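Local coordinates for protein probable 2-dehydro-3-deoxygalactonokinase DgoK1 (Sinorhizobium meliloti, PDB 3T69) that probably phosphorylates 2-dehydro-3-deoxy-D-galactonate with ATP in the degradation of galactose through the DeLey-Doudoroff pathway, at residues 25-28 with 29-33; 83-86 with 87-91; 276-280 with 281-285. All blocks are in the same frame, centred on the assembly; numbering follows the deposited sequence.

The three contacts are local turns, met in series along the chain. Contact 1 is the turn between strands 19-24 and 30-36. Contact 2 lies between strands 84-86 and 89-90. Contact 3 ends helix 268-280 and leads into strand 284-285. Contacts 1 and 2 belong to the same mixed sheet, with centres 29 Å apart. Contacts 2 and 3 share the second sheet, where 89-90 and 284-285 are the outermost strands within this chain; their centres are also 29 Å apart. Contacts 1 and 3 are 36 Å apart between centres. Contact 2 therefore ties together the two sheets of this probable kinase, whose sequence places it in the ASKHA group of sugar kinases, Hsp70 and actin.

Contact 1: 25-28 with 29-33; sequences GEDG and AVLAE
Gly25 and Ala29 face each other across a tight reversal of the chain. Gly25 N donates to Ala29 O at 3.0 Å, in the plane of that carbonyl, and the N-H...O angle is 161°. Inside this pair, Gly25 to Gly28 form a type I beta turn, with Gly28 N bonded to Gly25 O at 2.7 Å. Gly28 has a phi of 109°. A side chain there would run into the carbonyl oxygen of Asp27, so glycine suits this place for its backbone alone.

Asp27 adds a side-chain bond. Its CG lies between the backbone N and the carbonyl carbon, which turns the carboxylate toward the next residues. OD2 accepts Ala29 N at 2.8 Å, met from above the carboxylate plane and not within it. This is consistent with an Asx turn from Asp27 to Ala29, though the exact setting of the carboxylate is doubtful. Leu31 reaches back along the turn: its CD2 rests 3.9 Å from Gly25 N, with CD1 a little farther off.

The turn lies at the surface. Beyond it the strands continue, with Leu31 paired to Ile23 through the backbone and Val30 packed on Ile24. A type I turn followed by a glycine with positive phi, one strand residue facing two, is the classic G1 beta bulge of a 3:5 hairpin, here joining strands 19-24 and 30-36.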
ATOM      1  N   GLY B  25     -14.778 -24.723 -31.775  1.00 68.62           N
ATOM      2  CA  GLY B  25     -15.435 -25.241 -32.978  1.00 70.11           C
ATOM      3  C   GLY B  25     -16.858 -24.738 -33.137  1.00 71.41           C
ATOM      4  O   GLY B  25     -17.472 -24.295 -32.168  1.00 71.67           O
ATOM      5  N   GLU B  26     -17.382 -24.813 -34.358  1.00 72.71           N
ATOM      6  CA  GLU B  26     -18.796 -24.519 -34.662  1.00 74.59           C
ATOM      7  C   GLU B  26     -19.843 -25.327 -33.827  1.00 75.39           C
ATOM      8  O   GLU B  26     -21.022 -24.932 -33.675  1.00 74.92           O
ATOM      9  CB  GLU B  26     -19.023 -24.746 -36.152  1.00 75.03           C
ATOM     10  CG  GLU B  26     -18.147 -23.854 -37.052  1.00 77.88           C
ATOM     11  CD  GLU B  26     -18.115 -24.342 -38.495  1.00 81.41           C
ATOM     12  OE1 GLU B  26     -18.824 -23.721 -39.325  1.00 80.59           O
ATOM     13  OE2 GLU B  26     -17.397 -25.351 -38.781  1.00 83.46           O
ATOM     14  N   ASP B  27     -19.386 -26.473 -33.316  1.00 76.24           N
ATOM     15  CA  ASP B  27     -20.109 -27.310 -32.364  1.00 76.67           C
ATOM     16  C   ASP B  27     -20.260 -26.584 -31.018  1.00 76.90           C
ATOM     17  O   ASP B  27     -21.220 -26.833 -30.282  1.00 77.04           O
ATOM     18  CB  ASP B  27     -19.333 -28.631 -32.147  1.00 76.82           C
ATOM     19  CG  ASP B  27     -18.140 -28.481 -31.151  1.00 78.04           C
ATOM     20  OD1 ASP B  27     -18.136 -29.172 -30.101  1.00 78.56           O
ATOM     21  OD2 ASP B  27     -17.216 -27.666 -31.402  1.00 78.09           O
ATOM     22  N   GLY B  28     -19.288 -25.717 -30.705  1.00 76.81           N
ATOM     23  CA  GLY B  28     -19.222 -24.999 -29.433  1.00 76.83           C
ATOM     24  C   GLY B  28     -18.101 -25.453 -28.502  1.00 76.63           C
ATOM     25  O   GLY B  28     -17.801 -24.782 -27.506  1.00 76.41           O
ATOM     26  N   ALA B  29     -17.475 -26.585 -28.817  1.00 76.53           N
ATOM     27  CA  ALA B  29     -16.467 -27.178 -27.917  1.00 76.52           C
ATOM     28  C   ALA B  29     -15.100 -26.514 -27.990  1.00 75.99           C
ATOM     29  O   ALA B  29     -14.701 -26.022 -29.037  1.00 76.36           O
ATOM     30  CB  ALA B  29     -16.321 -28.677 -28.174  1.00 76.66           C
ATOM     31  N   VAL B  30     -14.390 -26.514 -26.869  1.00 75.40           N
ATOM     32  CA  VAL B  30     -12.950 -26.263 -26.855  1.00 74.99           C
ATOM     33  C   VAL B  30     -12.277 -27.405 -27.588  1.00 74.75           C
ATOM     34  O   VAL B  30     -12.595 -28.570 -27.348  1.00 74.49           O
ATOM     35  CB  VAL B  30     -12.393 -26.232 -25.398  1.00 75.35           C
ATOM     36  CG1 VAL B  30     -10.887 -25.884 -25.360  1.00 74.66           C
ATOM     37  CG2 VAL B  30     -13.237 -25.292 -24.483  1.00 75.11           C
ATOM     38  N   LEU B  31     -11.370 -27.048 -28.496  1.00 74.88           N
ATOM     39  CA  LEU B  31     -10.548 -27.983 -29.284  1.00 74.73           C
ATOM     40  C   LEU B  31      -9.095 -27.990 -28.792  1.00 74.40           C
ATOM     41  O   LEU B  31      -8.451 -29.014 -28.821  1.00 74.63           O
ATOM     42  CB  LEU B  31     -10.592 -27.614 -30.776  1.00 74.58           C
ATOM     43  CG  LEU B  31     -11.662 -28.061 -31.802  1.00 75.87           C
ATOM     44  CD1 LEU B  31     -13.051 -28.508 -31.258  1.00 76.73           C
ATOM     45  CD2 LEU B  31     -11.845 -26.985 -32.856  1.00 75.11           C
ATOM     46  N   ALA B  32      -8.576 -26.840 -28.365  1.00 74.12           N
ATOM     47  CA  ALA B  32      -7.240 -26.763 -27.757  1.00 74.12           C
ATOM     48  C   ALA B  32      -7.132 -25.634 -26.690  1.00 74.51           C
ATOM     49  O   ALA B  32      -8.143 -24.973 -26.391  1.00 74.79           O
ATOM     50  CB  ALA B  32      -6.177 -26.647 -28.817  1.00 73.47           C
ATOM     51  N   GLU B  33      -5.935 -25.437 -26.112  1.00 74.65           N
ATOM     52  CA  GLU B  33      -5.691 -24.471 -24.991  1.00 74.81           C
ATOM     53  C   GLU B  33      -4.194 -24.151 -24.799  1.00 74.26           C
ATOM     54  O   GLU B  33      -3.335 -25.004 -24.998  1.00 74.03           O
ATOM     55  CB  GLU B  33      -6.268 -24.980 -23.644  1.00 75.09           C
ATOM     56  CG  GLU B  33      -6.099 -24.004 -22.427  1.00 77.56           C
ATOM     57  CD  GLU B  33      -5.519 -24.657 -21.142  1.00 80.31           C
ATOM     58  OE1 GLU B  33      -5.942 -25.787 -20.775  1.00 81.91           O
ATOM     59  OE2 GLU B  33      -4.641 -24.035 -20.491  1.00 79.11           O
TER

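Contact 2: 83-86 with 87-91; sequences GYIE and TPAAL
A cis-proline turn carries the chain from strand 84-86 to strand 89-90, and Glu86 and Ala89 meet across it. The peptide between Thr87 and Pro88 is cis, with the proline third of the four residues Glu86 to Ala89. This fits a type VIb turn. The ends come close, with Glu86 CA 6.0 Å from Ala89 CA.

Ala89 CB points back toward the first strand. It meets the methyl CG2 of Ile85 at 3.7 Å and also lies against the carbonyl oxygen of Glu86. Ile85 places that methyl anti to its own backbone N, while CG1 stands beside the N and leads the longer branch elsewhere. Glu86 makes its link through solvent. Its chain is extended beyond CG, and one water donates to Glu86 OE1 at 3.0 Å and to Thr87 O at 3.0 Å. The water thus joins the carboxylate to the carbonyl of the cis peptide itself. No direct hydrogen bond is formed between the two segments.

Strand 84-86 runs parallel to strand 108-116, where Ile85 packs on Pro112 and Leu114 and Thr87 OG1 makes a weak hydrogen bond to Ala115 O. Within the turn, Pro88 lies on Arg162 and Glu164. Ala89 pairs with Val163 through the backbone, which places strand 89-90 antiparallel to strand 162-169 at the edge of the second sheet.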
ATOM      1  N   GLY B  83     -11.416   0.800 -27.014  1.00 47.21           N
ATOM      2  CA  GLY B  83     -11.902   1.967 -26.269  1.00 44.95           C
ATOM      3  C   GLY B  83     -12.370   1.634 -24.879  1.00 43.71           C
ATOM      4  O   GLY B  83     -11.863   0.717 -24.236  1.00 42.94           O
ATOM      5  N   TYR B  84     -13.381   2.374 -24.437  1.00 42.04           N
ATOM      6  CA  TYR B  84     -14.092   2.046 -23.234  1.00 40.78           C
ATOM      7  C   TYR B  84     -15.509   2.411 -23.582  1.00 40.65           C
ATOM      8  O   TYR B  84     -15.749   3.391 -24.296  1.00 41.01           O
ATOM      9  CB  TYR B  84     -13.704   2.962 -22.087  1.00 40.32           C
ATOM     10  CG  TYR B  84     -12.392   2.752 -21.399  1.00 39.85           C
ATOM     11  CD1 TYR B  84     -11.441   3.786 -21.350  1.00 37.37           C
ATOM     12  CD2 TYR B  84     -12.110   1.553 -20.733  1.00 37.83           C
ATOM     13  CE1 TYR B  84     -10.205   3.611 -20.683  1.00 37.97           C
ATOM     14  CE2 TYR B  84     -10.899   1.366 -20.064  1.00 38.54           C
ATOM     15  CZ  TYR B  84      -9.948   2.400 -20.032  1.00 40.93           C
ATOM     16  OH  TYR B  84      -8.758   2.201 -19.346  1.00 42.90           O
ATOM     17  N   ILE B  85     -16.457   1.653 -23.065  1.00 39.80           N
ATOM     18  CA  ILE B  85     -17.826   2.044 -23.210  1.00 39.03           C
ATOM     19  C   ILE B  85     -18.144   2.534 -21.831  1.00 40.48           C
ATOM     20  O   ILE B  85     -17.765   1.928 -20.795  1.00 39.69           O
ATOM     21  CB  ILE B  85     -18.769   0.845 -23.607  1.00 38.59           C
ATOM     22  CG1 ILE B  85     -18.428   0.282 -24.984  1.00 34.74           C
ATOM     23  CG2 ILE B  85     -20.249   1.255 -23.540  1.00 37.64           C
ATOM     24  CD1 ILE B  85     -18.997  -1.179 -25.222  1.00 33.80           C
ATOM     25  N   GLU B  86     -18.867   3.631 -21.801  1.00 41.74           N
ATOM     26  CA  GLU B  86     -19.119   4.245 -20.546  1.00 43.11           C
ATOM     27  C   GLU B  86     -20.382   3.654 -19.875  1.00 43.75           C
ATOM     28  O   GLU B  86     -21.270   3.109 -20.553  1.00 44.92           O
ATOM     29  CB  GLU B  86     -19.044   5.752 -20.714  1.00 42.77           C
ATOM     30  CG  GLU B  86     -20.269   6.502 -21.075  1.00 45.41           C
ATOM     31  CD  GLU B  86     -20.051   8.013 -20.736  1.00 51.29           C
ATOM     32  OE1 GLU B  86     -20.054   8.331 -19.495  1.00 49.55           O
ATOM     33  OE2 GLU B  86     -19.810   8.837 -21.694  1.00 49.20           O
ATOM     34  N   THR B  87     -20.398   3.682 -18.548  1.00 43.53           N
ATOM     35  CA  THR B  87     -21.422   3.052 -17.768  1.00 43.87           C
ATOM     36  C   THR B  87     -22.452   4.110 -17.444  1.00 45.29           C
ATOM     37  O   THR B  87     -22.132   5.252 -17.313  1.00 45.22           O
ATOM     38  CB  THR B  87     -20.861   2.540 -16.426  1.00 43.84           C
ATOM     39  OG1 THR B  87     -20.287   3.640 -15.693  1.00 43.26           O
ATOM     40  CG2 THR B  87     -19.847   1.467 -16.644  1.00 41.25           C
ATOM     41  N   PRO B  88     -23.709   3.729 -17.286  1.00 47.14           N
ATOM     42  CA  PRO B  88     -24.224   2.373 -17.422  1.00 47.53           C
ATOM     43  C   PRO B  88     -24.120   1.957 -18.882  1.00 47.74           C
ATOM     44  O   PRO B  88     -24.242   2.793 -19.778  1.00 47.07           O
ATOM     45  CB  PRO B  88     -25.691   2.503 -17.001  1.00 47.06           C
ATOM     46  CG  PRO B  88     -25.768   3.873 -16.275  1.00 48.48           C
ATOM     47  CD  PRO B  88     -24.793   4.704 -17.046  1.00 47.90           C
ATOM     48  N   ALA B  89     -23.858   0.678 -19.087  1.00 47.77           N
ATOM     49  CA  ALA B  89     -23.585   0.177 -20.385  1.00 48.87           C
ATOM     50  C   ALA B  89     -24.269  -1.151 -20.472  1.00 50.11           C
ATOM     51  O   ALA B  89     -24.158  -2.001 -19.556  1.00 50.36           O
ATOM     52  CB  ALA B  89     -22.079  -0.005 -20.574  1.00 48.80           C
ATOM     53  N   ALA B  90     -24.977  -1.345 -21.582  1.00 50.73           N
ATOM     54  CA  ALA B  90     -25.559  -2.647 -21.869  1.00 50.90           C
ATOM     55  C   ALA B  90     -24.440  -3.582 -22.328  1.00 50.26           C
ATOM     56  O   ALA B  90     -23.734  -3.291 -23.295  1.00 50.56           O
ATOM     57  CB  ALA B  90     -26.643  -2.503 -22.950  1.00 50.83           C
ATOM     58  N   LEU B  91     -24.274  -4.698 -21.644  1.00 50.17           N
ATOM     59  CA  LEU B  91     -23.286  -5.724 -22.045  1.00 50.40           C
ATOM     60  C   LEU B  91     -23.323  -6.117 -23.509  1.00 50.65           C
ATOM     61  O   LEU B  91     -22.314  -6.510 -24.067  1.00 52.45           O
ATOM     62  CB  LEU B  91     -23.500  -6.981 -21.227  1.00 50.34           C
ATOM     63  CG  LEU B  91     -22.889  -7.149 -19.819  1.00 51.51           C
ATOM     64  CD1 LEU B  91     -22.052  -5.979 -19.379  1.00 47.91           C
ATOM     65  CD2 LEU B  91     -23.938  -7.527 -18.768  1.00 48.14           C
TER
HETATM   66  O   HOH W   1     -19.959   7.235 -16.753  1.00 35.91           O

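Contact 3: 276-280 with 281-285; sequences TALES and QGLNV
Gln281 folds back on Ser280 through two successive bends. Its CG stands beside the backbone N (chi1 -54°), and the chain bends again at chi2, -49°. The amide is thereby carried to the serine hydroxyl, where Gln281 NE2 donates to Ser280 OG at 3.0 Å. The hydroxyl lies off the amide plane, by 28°. Ser280 OG sits between its own backbone N and carbonyl carbon. From there it donates back along the helix to Ala277 O at 2.8 Å, approaching from above the plane of that carbonyl. The oxygen thus accepts one bond and gives another. NE2 has a second acceptor in Ser206 OG, on helix 199-210. With an alanine here both serine hydroxyls would probably lose this donor, and the polar link from the helix end to helix 199-210 would go with it.

The backbone around these residues forms a Schellman motif, which ends helix 268-280 before strand 284-285 of a beta-alpha-beta unit. Gly282 is its C-prime residue and has the positive phi that favours glycine. Leu283 N bonds to Leu278 O at 3.2 Å, and Gly282 N bonds to Glu279 O, modelled very short. Gln281 N also reaches Leu278 O, but that bond is weak.

The same turn brings apolar side chains together. Leu278 CD2 meets Leu283 CD1 at 3.9 Å, the two chains slanting past each other. Leu278 CB touches Val285 CG2 at 3.8 Å, and here the side chains cross at about a right angle. Glu279 lies on the exposed side, where its CG approaches Leu283 O at 3.5 Å and its CA-H points at the same oxygen. Leu278 and Val285 both pack on Leu264 of strand 261-264, and Leu278 also touches Ile249 of helix 233-252.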
ATOM      1  N   THR B 276     -14.029 -17.422   1.541  1.00 53.86           N
ATOM      2  CA  THR B 276     -13.660 -17.590   2.934  1.00 54.86           C
ATOM      3  C   THR B 276     -13.793 -16.238   3.634  1.00 55.23           C
ATOM      4  O   THR B 276     -14.486 -16.092   4.664  1.00 55.90           O
ATOM      5  CB  THR B 276     -12.228 -18.089   3.005  1.00 54.91           C
ATOM      6  OG1 THR B 276     -12.143 -19.322   2.294  1.00 54.88           O
ATOM      7  CG2 THR B 276     -11.766 -18.294   4.420  1.00 56.01           C
ATOM      8  N   ALA B 277     -13.168 -15.236   3.027  1.00 54.82           N
ATOM      9  CA  ALA B 277     -13.169 -13.927   3.601  1.00 54.37           C
ATOM     10  C   ALA B 277     -14.579 -13.334   3.597  1.00 53.98           C
ATOM     11  O   ALA B 277     -14.990 -12.692   4.560  1.00 54.65           O
ATOM     12  CB  ALA B 277     -12.146 -13.046   2.870  1.00 53.78           C
ATOM     13  N   LEU B 278     -15.333 -13.555   2.533  1.00 53.91           N
ATOM     14  CA  LEU B 278     -16.683 -12.969   2.454  1.00 54.68           C
ATOM     15  C   LEU B 278     -17.740 -13.595   3.399  1.00 55.43           C
ATOM     16  O   LEU B 278     -18.639 -12.889   3.925  1.00 56.19           O
ATOM     17  CB  LEU B 278     -17.203 -12.976   1.006  1.00 54.21           C
ATOM     18  CG  LEU B 278     -16.456 -12.121  -0.020  1.00 53.48           C
ATOM     19  CD1 LEU B 278     -16.637 -12.660  -1.401  1.00 50.82           C
ATOM     20  CD2 LEU B 278     -16.901 -10.664   0.051  1.00 53.38           C
ATOM     21  N   GLU B 279     -17.657 -14.913   3.594  1.00 55.41           N
ATOM     22  CA  GLU B 279     -18.596 -15.576   4.477  1.00 55.46           C
ATOM     23  C   GLU B 279     -18.357 -15.114   5.904  1.00 55.46           C
ATOM     24  O   GLU B 279     -19.309 -14.684   6.577  1.00 55.59           O
ATOM     25  CB  GLU B 279     -18.520 -17.095   4.325  1.00 55.57           C
ATOM     26  CG  GLU B 279     -19.313 -17.580   3.118  1.00 56.02           C
ATOM     27  CD  GLU B 279     -18.899 -18.955   2.581  1.00 56.95           C
ATOM     28  OE1 GLU B 279     -17.752 -19.429   2.780  1.00 56.86           O
ATOM     29  OE2 GLU B 279     -19.751 -19.553   1.901  1.00 58.55           O
ATOM     30  N   SER B 280     -17.090 -15.146   6.335  1.00 55.04           N
ATOM     31  CA  SER B 280     -16.706 -14.634   7.662  1.00 54.78           C
ATOM     32  C   SER B 280     -17.340 -13.281   7.981  1.00 54.45           C
ATOM     33  O   SER B 280     -17.574 -12.978   9.140  1.00 53.95           O
ATOM     34  CB  SER B 280     -15.183 -14.602   7.848  1.00 54.63           C
ATOM     35  OG  SER B 280     -14.601 -13.493   7.184  1.00 55.50           O
ATOM     36  N   GLN B 281     -17.655 -12.481   6.961  1.00 54.65           N
ATOM     37  CA  GLN B 281     -18.325 -11.196   7.220  1.00 55.04           C
ATOM     38  C   GLN B 281     -19.821 -11.266   7.098  1.00 55.91           C
ATOM     39  O   GLN B 281     -20.491 -10.220   7.105  1.00 55.52           O
ATOM     40  CB  GLN B 281     -17.757 -10.025   6.389  1.00 54.83           C
ATOM     41  CG  GLN B 281     -16.248  -9.835   6.534  1.00 53.34           C
ATOM     42  CD  GLN B 281     -15.785  -9.826   7.993  1.00 51.95           C
ATOM     43  OE1 GLN B 281     -16.258  -9.022   8.812  1.00 52.44           O
ATOM     44  NE2 GLN B 281     -14.852 -10.715   8.320  1.00 49.63           N
ATOM     45  N   GLY B 282     -20.330 -12.499   7.014  1.00 57.21           N
ATOM     46  CA  GLY B 282     -21.768 -12.774   7.056  1.00 58.76           C
ATOM     47  C   GLY B 282     -22.497 -12.584   5.732  1.00 60.02           C
ATOM     48  O   GLY B 282     -23.671 -12.197   5.711  1.00 59.92           O
ATOM     49  N   LEU B 283     -21.801 -12.866   4.630  1.00 60.83           N
ATOM     50  CA  LEU B 283     -22.411 -12.818   3.306  1.00 61.06           C
ATOM     51  C   LEU B 283     -22.553 -14.181   2.661  1.00 60.98           C
ATOM     52  O   LEU B 283     -21.662 -15.020   2.750  1.00 60.26           O
ATOM     53  CB  LEU B 283     -21.579 -11.945   2.370  1.00 61.00           C
ATOM     54  CG  LEU B 283     -21.371 -10.534   2.866  1.00 61.71           C
ATOM     55  CD1 LEU B 283     -20.127 -10.004   2.209  1.00 62.26           C
ATOM     56  CD2 LEU B 283     -22.601  -9.662   2.580  1.00 62.31           C
ATOM     57  N   ASN B 284     -23.666 -14.357   1.956  1.00 61.93           N
ATOM     58  CA  ASN B 284     -23.858 -15.498   1.045  1.00 62.61           C
ATOM     59  C   ASN B 284     -23.052 -15.305  -0.214  1.00 62.17           C
ATOM     60  O   ASN B 284     -23.029 -14.216  -0.791  1.00 62.74           O
ATOM     61  CB  ASN B 284     -25.339 -15.668   0.687  1.00 62.69           C
ATOM     62  CG  ASN B 284     -26.187 -15.924   1.907  1.00 64.66           C
ATOM     63  OD1 ASN B 284     -27.000 -15.074   2.340  1.00 65.36           O
ATOM     64  ND2 ASN B 284     -25.970 -17.084   2.512  1.00 65.27           N
ATOM     65  N   VAL B 285     -22.400 -16.373  -0.629  1.00 61.88           N
ATOM     66  CA  VAL B 285     -21.578 -16.368  -1.818  1.00 61.91           C
ATOM     67  C   VAL B 285     -22.052 -17.416  -2.831  1.00 62.30           C
ATOM     68  O   VAL B 285     -21.689 -18.621  -2.718  1.00 63.04           O
ATOM     69  CB  VAL B 285     -20.070 -16.616  -1.486  1.00 61.81           C
ATOM     70  CG1 VAL B 285     -19.242 -16.893  -2.762  1.00 61.09           C
ATOM     71  CG2 VAL B 285     -19.502 -15.447  -0.718  1.00 61.46           C
TER